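Local coordinates for proline dehydrogenase (Bradyrhizobium japonicum USDA 110, PDB 3HAZ), which probably oxidises proline to glutamate in two steps, pairing an FAD-dependent proline dehydrogenase with an NAD-dependent L-glutamate gamma-semialdehyde dehydrogenase in one chain, at residues 340-345 against 378-383; 389-394 against 414-419; 758-763 against 962-967. All coordinates share one frame; numbering follows the deposited sequence.

Interaction 1: 340-345 against 378-383. With FAD (flavin-adenine dinucleotide), chain C.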
loop_
_atom_site.group_PDB
_atom_site.type_symbol
_atom_site.label_atom_id
_atom_site.label_comp_id
_atom_site.label_asym_id
_atom_site.label_seq_id
_atom_site.Cartn_x
_atom_site.Cartn_y
_atom_site.Cartn_z
ATOM N N VAL A 340 5.336 48.249 29.205
ATOM C CA VAL A 340 5.771 46.904 28.863
ATOM C C VAL A 340 5.149 46.441 27.554
ATOM O O VAL A 340 3.930 46.353 27.434
ATOM C CB VAL A 340 5.393 45.923 29.976
ATOM C CG1 VAL A 340 5.862 44.524 29.630
ATOM C CG2 VAL A 340 5.979 46.395 31.301
ATOM N N ARG A 341 5.997 46.155 26.573
ATOM C CA ARG A 341 5.538 45.724 25.261
ATOM C C ARG A 341 5.409 44.213 25.171
ATOM O O ARG A 341 6.374 43.483 25.400
ATOM C CB ARG A 341 6.494 46.200 24.166
ATOM C CG ARG A 341 6.011 45.828 22.768
ATOM C CD ARG A 341 7.145 45.857 21.760
ATOM N NE ARG A 341 7.711 47.190 21.619
ATOM C CZ ARG A 341 8.998 47.418 21.397
ATOM N NH1 ARG A 341 9.846 46.399 21.299
ATOM N NH2 ARG A 341 9.436 48.656 21.282
ATOM N N LEU A 342 4.215 43.747 24.828
ATOM C CA LEU A 342 3.997 42.324 24.607
ATOM C C LEU A 342 4.000 42.040 23.111
ATOM O O LEU A 342 3.251 42.655 22.352
ATOM C CB LEU A 342 2.676 41.869 25.226
ATOM C CG LEU A 342 2.432 40.362 25.229
ATOM C CD1 LEU A 342 3.396 39.657 26.201
ATOM C CD2 LEU A 342 0.973 40.054 25.572
ATOM N N VAL A 343 4.856 41.114 22.694
ATOM C CA VAL A 343 4.950 40.719 21.298
ATOM C C VAL A 343 4.877 39.202 21.256
ATOM O O VAL A 343 5.014 38.534 22.284
ATOM C CB VAL A 343 6.308 41.122 20.688
ATOM C CG1 VAL A 343 6.599 42.607 20.921
ATOM C CG2 VAL A 343 7.424 40.249 21.277
ATOM N N LYS A 344 4.679 38.648 20.070
ATOM C CA LYS A 344 4.761 37.205 19.930
ATOM C C LYS A 344 6.229 36.770 19.869
ATOM O O LYS A 344 6.706 36.084 20.776
ATOM C CB LYS A 344 3.913 36.728 18.750
ATOM C CG LYS A 344 2.417 36.900 19.053
ATOM C CD LYS A 344 1.488 36.631 17.868
ATOM C CE LYS A 344 0.055 37.019 18.254
ATOM N NZ LYS A 344 -0.932 36.791 17.167
ATOM N N GLY A 345 6.964 37.208 18.850
ATOM C CA GLY A 345 8.390 36.909 18.799
ATOM C C GLY A 345 8.974 36.829 17.401
ATOM O O GLY A 345 8.380 36.232 16.507
ATOM N N ALA A 378 -3.349 35.053 26.842
ATOM C CA ALA A 378 -3.191 34.787 28.267
ATOM C C ALA A 378 -2.263 35.813 28.934
ATOM O O ALA A 378 -2.552 36.302 30.026
ATOM C CB ALA A 378 -2.685 33.369 28.495
ATOM N N CYS A 379 -1.157 36.141 28.272
ATOM C CA CYS A 379 -0.213 37.126 28.799
ATOM C C CYS A 379 -0.806 38.535 28.789
ATOM O O CYS A 379 -0.525 39.351 29.673
ATOM C CB CYS A 379 1.108 37.100 28.016
ATOM S SG CYS A 379 2.148 35.645 28.358
ATOM N N ALA A 380 -1.626 38.817 27.784
ATOM C CA ALA A 380 -2.264 40.121 27.671
ATOM C C ALA A 380 -3.209 40.308 28.854
ATOM O O ALA A 380 -3.244 41.368 29.479
ATOM C CB ALA A 380 -3.026 40.225 26.357
ATOM N N SER A 381 -3.963 39.260 29.164
ATOM C CA SER A 381 -4.889 39.299 30.287
ATOM C C SER A 381 -4.118 39.600 31.570
ATOM O O SER A 381 -4.527 40.426 32.384
ATOM C CB SER A 381 -5.617 37.960 30.401
ATOM O OG SER A 381 -6.482 37.940 31.521
ATOM N N LYS A 382 -2.989 38.922 31.733
ATOM C CA LYS A 382 -2.125 39.110 32.890
ATOM C C LYS A 382 -1.663 40.562 32.998
ATOM O O LYS A 382 -1.754 41.172 34.061
ATOM C CB LYS A 382 -0.917 38.188 32.758
ATOM C CG LYS A 382 -0.179 37.867 34.040
ATOM C CD LYS A 382 0.827 36.751 33.764
ATOM C CE LYS A 382 1.815 36.587 34.904
ATOM N NZ LYS A 382 1.145 36.125 36.145
ATOM N N LEU A 383 -1.167 41.116 31.896
ATOM C CA LEU A 383 -0.662 42.484 31.909
ATOM C C LEU A 383 -1.760 43.507 32.199
ATOM O O LEU A 383 -1.530 44.483 32.911
ATOM C CB LEU A 383 0.045 42.818 30.595
ATOM C CG LEU A 383 1.454 42.246 30.450
ATOM C CD1 LEU A 383 1.892 42.276 28.986
ATOM C CD2 LEU A 383 2.443 43.007 31.343
HETATM P PA FAD C . 0.833 36.746 13.588
HETATM O O1A FAD C . 0.736 36.323 12.013
HETATM O O2A FAD C . -0.444 36.612 14.287
HETATM O O5B FAD C . 1.915 35.776 14.319
HETATM C C5B FAD C . 3.182 35.654 13.740
HETATM C C4B FAD C . 4.134 34.955 14.720
HETATM O O4B FAD C . 3.631 33.772 15.548
HETATM C C3B FAD C . 5.540 34.964 14.703
HETATM O O3B FAD C . 6.210 36.192 14.480
HETATM C C2B FAD C . 5.925 34.055 15.842
HETATM O O2B FAD C . 6.352 34.672 17.042
HETATM C C1B FAD C . 4.794 33.099 15.981
HETATM N N9A FAD C . 4.865 31.848 15.247
HETATM C C8A FAD C . 4.876 31.654 13.869
HETATM N N7A FAD C . 4.900 30.304 13.641
HETATM C C5A FAD C . 4.899 29.658 14.899
HETATM C C6A FAD C . 4.921 28.207 15.294
HETATM N N6A FAD C . 4.954 27.161 14.278
HETATM N N1A FAD C . 4.904 27.864 16.564
HETATM C C2A FAD C . 4.859 28.852 17.566
HETATM N N3A FAD C . 4.841 30.246 17.187
HETATM C C4A FAD C . 4.857 30.602 15.862
HETATM N N1 FAD C . 9.685 40.463 18.561
HETATM C C2 FAD C . 10.757 40.121 19.349
HETATM O O2 FAD C . 11.178 38.809 19.393
HETATM N N3 FAD C . 11.460 41.137 20.081
HETATM C C4 FAD C . 11.063 42.442 20.000
HETATM O O4 FAD C . 11.706 43.423 20.766
HETATM C C4X FAD C . 9.938 42.802 19.181
HETATM N N5 FAD C . 9.486 44.225 19.089
HETATM C C5X FAD C . 8.379 44.561 18.271
HETATM C C6 FAD C . 7.943 45.962 18.176
HETATM C C7 FAD C . 6.834 46.294 17.364
HETATM C C7M FAD C . 6.407 47.749 17.256
HETATM C C8 FAD C . 6.111 45.238 16.616
HETATM C C8M FAD C . 4.906 45.570 15.721
HETATM C C9 FAD C . 6.532 43.900 16.710
HETATM C C9A FAD C . 7.692 43.547 17.548
HETATM N N10 FAD C . 8.137 42.155 17.649
HETATM C C10 FAD C . 9.268 41.822 18.485
HETATM C "C1'" FAD C . 7.355 41.023 17.057
HETATM C "C2'" FAD C . 7.763 40.582 15.628
HETATM O "O2'" FAD C . 8.572 41.583 15.019
HETATM C "C3'" FAD C . 6.494 40.263 14.821
HETATM O "O3'" FAD C . 5.873 41.470 14.393
HETATM C "C4'" FAD C . 5.450 39.413 15.632
HETATM O "O4'" FAD C . 5.927 38.309 16.319
HETATM C "C5'" FAD C . 4.197 39.069 14.784
HETATM O "O5'" FAD C . 3.048 38.815 15.576
HETATM P P FAD C . 1.569 39.189 14.925
HETATM O O1P FAD C . 0.380 38.938 16.067
HETATM O O2P FAD C . 1.582 40.573 14.434
HETATM O O3P FAD C . 1.403 38.267 13.587
#

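Interaction 2: 389-394 against 414-419. With FAD (flavin-adenine dinucleotide), chain C.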
loop_
_atom_site.group_PDB
_atom_site.type_symbol
_atom_site.label_atom_id
_atom_site.label_comp_id
_atom_site.label_asym_id
_atom_site.label_seq_id
_atom_site.Cartn_x
_atom_site.Cartn_y
_atom_site.Cartn_z
ATOM N N ARG A 389 0.172 50.311 37.453
ATOM C CA ARG A 389 1.624 50.360 37.579
ATOM C C ARG A 389 2.280 49.988 36.253
ATOM O O ARG A 389 3.222 50.643 35.806
ATOM C CB ARG A 389 2.116 49.433 38.691
ATOM C CG ARG A 389 3.622 49.476 38.882
ATOM C CD ARG A 389 4.073 48.671 40.094
ATOM N NE ARG A 389 3.468 49.148 41.337
ATOM C CZ ARG A 389 3.899 50.193 42.038
ATOM N NH1 ARG A 389 4.942 50.900 41.619
ATOM N NH2 ARG A 389 3.278 50.538 43.161
ATOM N N ILE A 390 1.780 48.925 35.635
ATOM C CA ILE A 390 2.256 48.497 34.326
ATOM C C ILE A 390 1.342 49.060 33.236
ATOM O O ILE A 390 0.123 48.891 33.289
ATOM C CB ILE A 390 2.292 46.951 34.208
ATOM C CG1 ILE A 390 3.156 46.334 35.310
ATOM C CG2 ILE A 390 2.780 46.522 32.825
ATOM C CD1 ILE A 390 4.613 46.784 35.284
ATOM N N PHE A 391 1.938 49.740 32.263
ATOM C CA PHE A 391 1.210 50.207 31.089
ATOM C C PHE A 391 1.533 49.267 29.926
ATOM O O PHE A 391 2.618 49.343 29.348
ATOM C CB PHE A 391 1.610 51.649 30.755
ATOM C CG PHE A 391 0.897 52.224 29.555
ATOM C CD1 PHE A 391 -0.300 52.922 29.708
ATOM C CD2 PHE A 391 1.440 52.092 28.277
ATOM C CE1 PHE A 391 -0.956 53.463 28.606
ATOM C CE2 PHE A 391 0.788 52.629 27.162
ATOM C CZ PHE A 391 -0.412 53.314 27.326
ATOM N N PRO A 392 0.599 48.360 29.599
ATOM C CA PRO A 392 0.842 47.352 28.561
ATOM C C PRO A 392 0.766 47.946 27.161
ATOM O O PRO A 392 -0.039 48.843 26.908
ATOM C CB PRO A 392 -0.300 46.341 28.761
ATOM C CG PRO A 392 -0.935 46.690 30.082
ATOM C CD PRO A 392 -0.700 48.165 30.261
ATOM N N GLN A 393 1.614 47.442 26.273
ATOM C CA GLN A 393 1.645 47.859 24.881
ATOM C C GLN A 393 1.613 46.596 24.034
ATOM O O GLN A 393 2.562 45.817 24.032
ATOM C CB GLN A 393 2.925 48.640 24.584
ATOM C CG GLN A 393 3.233 49.756 25.586
ATOM C CD GLN A 393 4.677 50.229 25.501
ATOM O OE1 GLN A 393 5.605 49.497 25.845
ATOM N NE2 GLN A 393 4.869 51.453 25.035
ATOM N N PHE A 394 0.515 46.385 23.324
ATOM C CA PHE A 394 0.333 45.144 22.591
ATOM C C PHE A 394 0.708 45.359 21.137
ATOM O O PHE A 394 -0.054 45.936 20.370
ATOM C CB PHE A 394 -1.107 44.647 22.741
ATOM C CG PHE A 394 -1.534 44.489 24.177
ATOM C CD1 PHE A 394 -1.059 43.432 24.942
ATOM C CD2 PHE A 394 -2.381 45.411 24.771
ATOM C CE1 PHE A 394 -1.432 43.291 26.270
ATOM C CE2 PHE A 394 -2.761 45.275 26.096
ATOM C CZ PHE A 394 -2.286 44.211 26.847
ATOM N N GLY A 414 -5.315 52.997 29.758
ATOM C CA GLY A 414 -4.207 52.426 30.503
ATOM C C GLY A 414 -3.400 51.399 29.733
ATOM O O GLY A 414 -2.591 50.680 30.317
ATOM N N PHE A 415 -3.628 51.326 28.426
ATOM C CA PHE A 415 -2.825 50.477 27.546
ATOM C C PHE A 415 -2.834 51.049 26.125
ATOM O O PHE A 415 -3.593 51.977 25.821
ATOM C CB PHE A 415 -3.339 49.027 27.557
ATOM C CG PHE A 415 -4.661 48.843 26.856
ATOM C CD1 PHE A 415 -4.710 48.397 25.545
ATOM C CD2 PHE A 415 -5.856 49.120 27.509
ATOM C CE1 PHE A 415 -5.923 48.226 24.896
ATOM C CE2 PHE A 415 -7.071 48.958 26.866
ATOM C CZ PHE A 415 -7.106 48.510 25.559
ATOM N N GLU A 416 -1.979 50.512 25.264
ATOM C CA GLU A 416 -1.989 50.894 23.857
ATOM C C GLU A 416 -1.732 49.664 23.000
ATOM O O GLU A 416 -1.327 48.609 23.507
ATOM C CB GLU A 416 -0.918 51.963 23.573
ATOM C CG GLU A 416 0.513 51.402 23.595
ATOM C CD GLU A 416 1.595 52.462 23.445
ATOM O OE1 GLU A 416 1.293 53.662 23.614
ATOM O OE2 GLU A 416 2.759 52.086 23.172
ATOM N N PHE A 417 -1.993 49.795 21.705
ATOM C CA PHE A 417 -1.524 48.822 20.737
ATOM C C PHE A 417 -0.296 49.411 20.040
ATOM O O PHE A 417 -0.054 50.617 20.112
ATOM C CB PHE A 417 -2.618 48.493 19.715
ATOM C CG PHE A 417 -3.775 47.730 20.295
ATOM C CD1 PHE A 417 -4.953 48.382 20.633
ATOM C CD2 PHE A 417 -3.676 46.365 20.520
ATOM C CE1 PHE A 417 -6.019 47.682 21.180
ATOM C CE2 PHE A 417 -4.737 45.655 21.067
ATOM C CZ PHE A 417 -5.910 46.315 21.398
ATOM N N GLN A 418 0.472 48.567 19.362
ATOM C CA GLN A 418 1.594 49.053 18.560
ATOM C C GLN A 418 1.666 48.357 17.211
ATOM O O GLN A 418 1.141 47.254 17.030
ATOM C CB GLN A 418 2.924 48.868 19.282
ATOM C CG GLN A 418 2.990 49.462 20.660
ATOM C CD GLN A 418 4.380 49.375 21.241
ATOM O OE1 GLN A 418 5.170 48.508 20.854
ATOM N NE2 GLN A 418 4.697 50.280 22.174
ATOM N N ARG A 419 2.332 49.013 16.270
ATOM C CA ARG A 419 2.513 48.468 14.942
ATOM C C ARG A 419 3.767 49.055 14.313
ATOM O O ARG A 419 4.265 50.095 14.746
ATOM C CB ARG A 419 1.312 48.807 14.068
ATOM C CG ARG A 419 1.238 50.285 13.674
ATOM C CD ARG A 419 0.164 50.513 12.623
ATOM N NE ARG A 419 0.247 51.840 12.030
ATOM C CZ ARG A 419 0.720 52.090 10.814
ATOM N NH1 ARG A 419 0.757 53.336 10.370
ATOM N NH2 ARG A 419 1.158 51.096 10.042
HETATM P PA FAD C . 0.833 36.746 13.588
HETATM O O1A FAD C . 0.736 36.323 12.013
HETATM O O2A FAD C . -0.444 36.612 14.287
HETATM O O5B FAD C . 1.915 35.776 14.319
HETATM C C5B FAD C . 3.182 35.654 13.740
HETATM C C4B FAD C . 4.134 34.955 14.720
HETATM O O4B FAD C . 3.631 33.772 15.548
HETATM C C3B FAD C . 5.540 34.964 14.703
HETATM O O3B FAD C . 6.210 36.192 14.480
HETATM C C2B FAD C . 5.925 34.055 15.842
HETATM O O2B FAD C . 6.352 34.672 17.042
HETATM C C1B FAD C . 4.794 33.099 15.981
HETATM N N9A FAD C . 4.865 31.848 15.247
HETATM C C8A FAD C . 4.876 31.654 13.869
HETATM N N7A FAD C . 4.900 30.304 13.641
HETATM C C5A FAD C . 4.899 29.658 14.899
HETATM C C6A FAD C . 4.921 28.207 15.294
HETATM N N6A FAD C . 4.954 27.161 14.278
HETATM N N1A FAD C . 4.904 27.864 16.564
HETATM C C2A FAD C . 4.859 28.852 17.566
HETATM N N3A FAD C . 4.841 30.246 17.187
HETATM C C4A FAD C . 4.857 30.602 15.862
HETATM N N1 FAD C . 9.685 40.463 18.561
HETATM C C2 FAD C . 10.757 40.121 19.349
HETATM O O2 FAD C . 11.178 38.809 19.393
HETATM N N3 FAD C . 11.460 41.137 20.081
HETATM C C4 FAD C . 11.063 42.442 20.000
HETATM O O4 FAD C . 11.706 43.423 20.766
HETATM C C4X FAD C . 9.938 42.802 19.181
HETATM N N5 FAD C . 9.486 44.225 19.089
HETATM C C5X FAD C . 8.379 44.561 18.271
HETATM C C6 FAD C . 7.943 45.962 18.176
HETATM C C7 FAD C . 6.834 46.294 17.364
HETATM C C7M FAD C . 6.407 47.749 17.256
HETATM C C8 FAD C . 6.111 45.238 16.616
HETATM C C8M FAD C . 4.906 45.570 15.721
HETATM C C9 FAD C . 6.532 43.900 16.710
HETATM C C9A FAD C . 7.692 43.547 17.548
HETATM N N10 FAD C . 8.137 42.155 17.649
HETATM C C10 FAD C . 9.268 41.822 18.485
HETATM C "C1'" FAD C . 7.355 41.023 17.057
HETATM C "C2'" FAD C . 7.763 40.582 15.628
HETATM O "O2'" FAD C . 8.572 41.583 15.019
HETATM C "C3'" FAD C . 6.494 40.263 14.821
HETATM O "O3'" FAD C . 5.873 41.470 14.393
HETATM C "C4'" FAD C . 5.450 39.413 15.632
HETATM O "O4'" FAD C . 5.927 38.309 16.319
HETATM C "C5'" FAD C . 4.197 39.069 14.784
HETATM O "O5'" FAD C . 3.048 38.815 15.576
HETATM P P FAD C . 1.569 39.189 14.925
HETATM O O1P FAD C . 0.380 38.938 16.067
HETATM O O2P FAD C . 1.582 40.573 14.434
HETATM O O3P FAD C . 1.403 38.267 13.587
HETATM O O HOH W 1 7.395 49.786 23.813
#

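Interaction 3: 758-763 against 962-967. With NAD (nicotinamide-adenine-dinucleotide), chain D.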
loop_
_atom_site.group_PDB
_atom_site.type_symbol
_atom_site.label_atom_id
_atom_site.label_comp_id
_atom_site.label_asym_id
_atom_site.label_seq_id
_atom_site.Cartn_x
_atom_site.Cartn_y
_atom_site.Cartn_z
ATOM N N ILE A 758 43.977 4.658 5.501
ATOM C CA ILE A 758 43.055 5.782 5.579
ATOM C C ILE A 758 43.794 6.892 6.292
ATOM O O ILE A 758 44.159 6.744 7.461
ATOM C CB ILE A 758 41.794 5.433 6.386
ATOM C CG1 ILE A 758 41.002 4.331 5.685
ATOM C CG2 ILE A 758 40.926 6.668 6.589
ATOM C CD1 ILE A 758 39.869 3.782 6.527
ATOM N N ALA A 759 44.032 7.993 5.584
ATOM C CA ALA A 759 44.839 9.071 6.124
ATOM C C ALA A 759 44.153 10.414 5.923
ATOM O O ALA A 759 43.917 10.854 4.794
ATOM C CB ALA A 759 46.232 9.073 5.491
ATOM N N GLU A 760 43.829 11.057 7.037
ATOM C CA GLU A 760 43.190 12.358 7.004
ATOM C C GLU A 760 44.211 13.350 7.515
ATOM O O GLU A 760 44.730 13.212 8.623
ATOM C CB GLU A 760 41.924 12.349 7.861
ATOM C CG GLU A 760 41.005 11.160 7.560
ATOM C CD GLU A 760 40.449 11.181 6.136
ATOM O OE1 GLU A 760 39.571 12.023 5.852
ATOM O OE2 GLU A 760 40.884 10.351 5.304
ATOM N N THR A 761 44.529 14.331 6.681
ATOM C CA THR A 761 45.640 15.217 6.967
ATOM C C THR A 761 45.186 16.681 6.912
ATOM O O THR A 761 43.988 16.966 6.946
ATOM C CB THR A 761 46.840 14.910 6.036
ATOM O OG1 THR A 761 46.380 14.762 4.689
ATOM C CG2 THR A 761 47.502 13.596 6.454
ATOM N N GLY A 762 46.133 17.607 6.846
ATOM C CA GLY A 762 45.801 19.007 7.035
ATOM C C GLY A 762 45.069 19.678 5.886
ATOM O O GLY A 762 44.488 19.024 5.016
ATOM N N GLY A 763 45.084 21.006 5.902
ATOM C CA GLY A 763 44.567 21.791 4.803
ATOM C C GLY A 763 45.039 23.230 4.906
ATOM O O GLY A 763 45.498 23.670 5.956
ATOM N N SER A 962 44.963 16.683 1.448
ATOM C CA SER A 962 44.171 16.701 2.677
ATOM C C SER A 962 43.628 15.340 3.150
ATOM O O SER A 962 43.097 15.234 4.256
ATOM C CB SER A 962 43.014 17.695 2.539
ATOM O OG SER A 962 43.509 19.020 2.475
ATOM N N GLY A 963 43.741 14.305 2.328
ATOM C CA GLY A 963 43.272 12.992 2.754
ATOM C C GLY A 963 43.025 11.983 1.656
ATOM O O GLY A 963 43.053 12.323 0.475
ATOM N N THR A 964 42.786 10.733 2.054
ATOM C CA THR A 964 42.554 9.651 1.108
ATOM C C THR A 964 41.070 9.345 0.951
ATOM O O THR A 964 40.652 8.841 -0.081
ATOM C CB THR A 964 43.248 8.323 1.564
ATOM O OG1 THR A 964 42.850 7.999 2.906
ATOM C CG2 THR A 964 44.764 8.436 1.502
ATOM N N GLY A 965 40.279 9.658 1.973
ATOM C CA GLY A 965 38.942 9.098 2.082
ATOM C C GLY A 965 39.061 7.672 2.610
ATOM O O GLY A 965 40.171 7.168 2.759
ATOM N N PRO A 966 37.925 7.027 2.926
ATOM C CA PRO A 966 36.589 7.622 2.849
ATOM C C PRO A 966 36.383 8.620 3.988
ATOM O O PRO A 966 37.219 8.720 4.891
ATOM C CB PRO A 966 35.644 6.423 3.036
ATOM C CG PRO A 966 36.521 5.235 3.334
ATOM C CD PRO A 966 37.904 5.717 3.595
ATOM N N LYS A 967 35.273 9.345 3.935
ATOM C CA LYS A 967 34.968 10.379 4.917
ATOM C C LYS A 967 34.521 9.777 6.244
ATOM O O LYS A 967 33.584 8.988 6.285
ATOM C CB LYS A 967 33.856 11.295 4.387
ATOM C CG LYS A 967 34.291 12.351 3.366
ATOM C CD LYS A 967 33.039 12.965 2.731
ATOM C CE LYS A 967 33.286 14.337 2.088
ATOM N NZ LYS A 967 33.529 15.372 3.114
HETATM P PA NAD D . 51.284 14.525 13.498
HETATM O O1A NAD D . 51.630 14.102 11.951
HETATM O O2A NAD D . 52.342 15.403 14.022
HETATM O O5B NAD D . 51.208 13.119 14.394
HETATM C C5B NAD D . 49.935 12.598 14.753
HETATM C C4B NAD D . 50.035 11.132 15.201
HETATM O O4B NAD D . 50.944 10.289 14.395
HETATM C C3B NAD D . 50.594 10.909 16.666
HETATM O O3B NAD D . 49.912 10.079 17.554
HETATM C C2B NAD D . 52.079 10.696 16.388
HETATM O O2B NAD D . 52.957 10.385 17.448
HETATM C C1B NAD D . 51.997 9.806 15.225
HETATM N N9A NAD D . 53.261 9.782 14.473
HETATM C C8A NAD D . 54.204 10.756 14.409
HETATM N N7A NAD D . 55.251 10.297 13.557
HETATM C C5A NAD D . 54.907 9.003 13.102
HETATM C C6A NAD D . 55.558 8.107 12.262
HETATM N N6A NAD D . 56.843 8.465 11.683
HETATM N N1A NAD D . 54.995 6.904 11.982
HETATM C C2A NAD D . 53.771 6.568 12.535
HETATM N N3A NAD D . 53.128 7.448 13.363
HETATM C C4A NAD D . 53.699 8.670 13.647
HETATM O O3 NAD D . 49.779 15.263 13.587
HETATM P PN NAD D . 49.366 16.135 14.953
HETATM O O1N NAD D . 50.582 17.220 15.295
HETATM O O2N NAD D . 49.165 15.225 16.082
HETATM O O5D NAD D . 47.952 16.977 14.680
HETATM C C5D NAD D . 47.952 18.086 13.792
HETATM C C4D NAD D . 47.681 17.678 12.328
HETATM O O4D NAD D . 46.650 16.620 12.111
HETATM C C3D NAD D . 47.342 18.779 11.234
HETATM O O3D NAD D . 48.165 18.900 10.099
HETATM C C2D NAD D . 45.834 18.507 11.038
HETATM O O2D NAD D . 45.073 19.234 10.093
HETATM C C1D NAD D . 45.801 17.033 11.060
HETATM N N1N NAD D . 44.427 16.609 11.360
HETATM C C2N NAD D . 43.547 16.326 10.299
HETATM C C3N NAD D . 42.175 15.921 10.589
HETATM C C7N NAD D . 41.217 15.601 9.429
HETATM O O7N NAD D . 40.186 15.077 9.658
HETATM N N7N NAD D . 41.637 15.814 8.058
HETATM C C4N NAD D . 41.714 15.816 11.996
HETATM C C5N NAD D . 42.590 16.094 13.048
HETATM C C6N NAD D . 43.983 16.502 12.758
HETATM O O HOH W 2 40.705 14.254 5.686
#

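Interaction 1: 340-345 against 378-383
In the proline dehydrogenase barrel, a beta/alpha fold of the TIM-barrel clan, strand 338-343 is backed by helix 369-384, and the same strand carries FAD at its C-terminal end. The axes of strand 340-343 and helix 378-383 approach to 9.7 Å and run nearly antiparallel, at 165°, as expected where a helix returns along a barrel strand. No hydrogen bond joins the two segments; the seam is apolar. Leu342 does most of the work. With CG anti to the backbone N (chi1 -172°), both its methyls meet Cys379 CB: CD2 at 3.8 Å, packing on Ala380 as well, and CD1, which also reaches Leu383 CD1. Leu383 crosses Leu342 obliquely, its CD1 3.9 Å from Leu342 CB, and sends its other branch to Val340, where CD2 meets CG1 at 4.1 Å. Arg341, between these two strand residues, has its CB directed away from the helix. Its chain bends at chi3, which sets the guanidinium beside the N5/C6 rim of the isoalloxazine, with FAD C6 above one of its faces, off toward the rim, and FAD O4 at its edge; Asp280 pairs with the same group and would probably hold its positive charge near the flavin. Val343 presses CG2 to within 3.5 Å of FAD N1. Beyond the strand, the extended chain of Lys344 reaches the diphosphate, with NZ donating to FAD O2A at 2.9 Å and, weakly, to FAD O1P, while Asp373 supplies a salt bridge. Gly345 N closes the series with a 2.9 Å bond to FAD O4', at an N-H...O angle of 161°.

Interaction 2: 389-394 against 414-419
Glu416 holds CG in the crowded position between its backbone N and carbonyl carbon (chi1 73°) and then runs extended, whereas Gln393 and Gln418 each set CG anti to the carbonyl carbon. These torsions gather three polar ends. Gln393 lies beside Glu416, pointing the same way, and its NE2 donates to Glu416 OE2 at 2.9 Å from above the carboxylate plane. Gln418 NE2 reaches that oxygen at 2.8 Å along the anti lone pair, almost straight at 172°. The two amide nitrogens, 3.1 Å apart from Gln393 NE2 to Gln418 NE2, are both donors, a closeness that the shared acceptor probably makes tolerable; Arg441 adds a salt bridge to the same oxygen, which would favour a charged carboxylate. An alanine at Glu416 would remove this common acceptor and would probably leave the two amides and Arg441 poorly matched. Water 1 also links Gln393 OE1 to Gln418 NE2. Phe391, with CG anti to the backbone N, turns one ring face to Phe415 CA, 3.9 Å from the ring centroid in a CH-pi contact, and meets the Glu416 carboxylate at its edge. On the face bearing Phe394 and Phe417, Phe394 CB packs 3.8 Å from Phe417 CD2. The backbones are tied by Glu416 N to Pro392 O (3.0 Å), Phe394 N to Glu416 O (2.9 Å) and Gln418 N to Phe394 O. This alternation, with the strand segments at 35°, is that of neighbouring parallel strands in a beta-alpha-beta unit, here strand 390-395, helix 399-409 and strand 416-420 of the proline dehydrogenase barrel.

Interaction 3: 758-763 against 962-967
Ser962 opens the second segment with two grips on the turn that follows strand 757-760. Its OG, anti to the carbonyl carbon, donates to Gly762 O at 2.7 Å in the plane of that carbonyl, and its own carbonyl O accepts from Thr761 N at 3.0 Å, the donor standing well above the carbonyl plane. Water 2 donates hydrogen bonds to Ser962 O and Glu760 OE1 and accepts from NAD N7N, so one water joins the loop, the glutamate and the nicotinamide carboxamide. Gly963 forms a single backbone bridge with Glu760, and its CA is only 3.0 Å from Ala759 O. A side chain there would meet that oxygen, and the backbone angles would drive it against the preceding carbonyl as well. Thr964 binds Ala759 twice: its N donates to Ala759 O at 3.0 Å, and OG1, between the backbone N and the carbonyl carbon (chi1 53°), accepts from Ala759 N at 2.9 Å with an angle of 172°. The same hydroxyl donates to Gly965 O, fixing its rotation. Gly965 N makes a weak 3.5 Å bond to Glu760 OE2, whose side chain folds back through a bend at chi2 (-64°). Pro966, after a cis peptide bond, crosses Ile758 at about a right angle, with CD 4.0 Å from Ile758 CG1. Lys967 N continues the segment outward, bonding Glu980 of the second subunit. On the first segment, Thr761 O receives NAD N7N at 2.8 Å. Strand end, glycine-rich loop and nicotinamide carboxamide thus meet at the predicted catalytic Glu760, in the cofactor site of an aldehyde dehydrogenase domain.

The three contacts follow one another along the chain, each closing before the next opens. Interactions 1 and 2 are 9 Å apart, centre to centre, and share the parallel sheet of the proline dehydrogenase barrel: strands 338-343 and 390-395 are neighbours in it, and helix 369-384 leads into the latter strand. They touch directly, with Leu342 N 2.8 Å from Gln393 O and Ala380 CB packed on Phe394 CE1, and both reach FAD. Interaction 3 belongs to the aldehyde dehydrogenase part of the chain, on the opposite side of the chain's centre, its centre 54 Å and 60 Å from those of interactions 1 and 2. The FAD and NAD sites therefore occupy well-separated parts of one bifunctional chain.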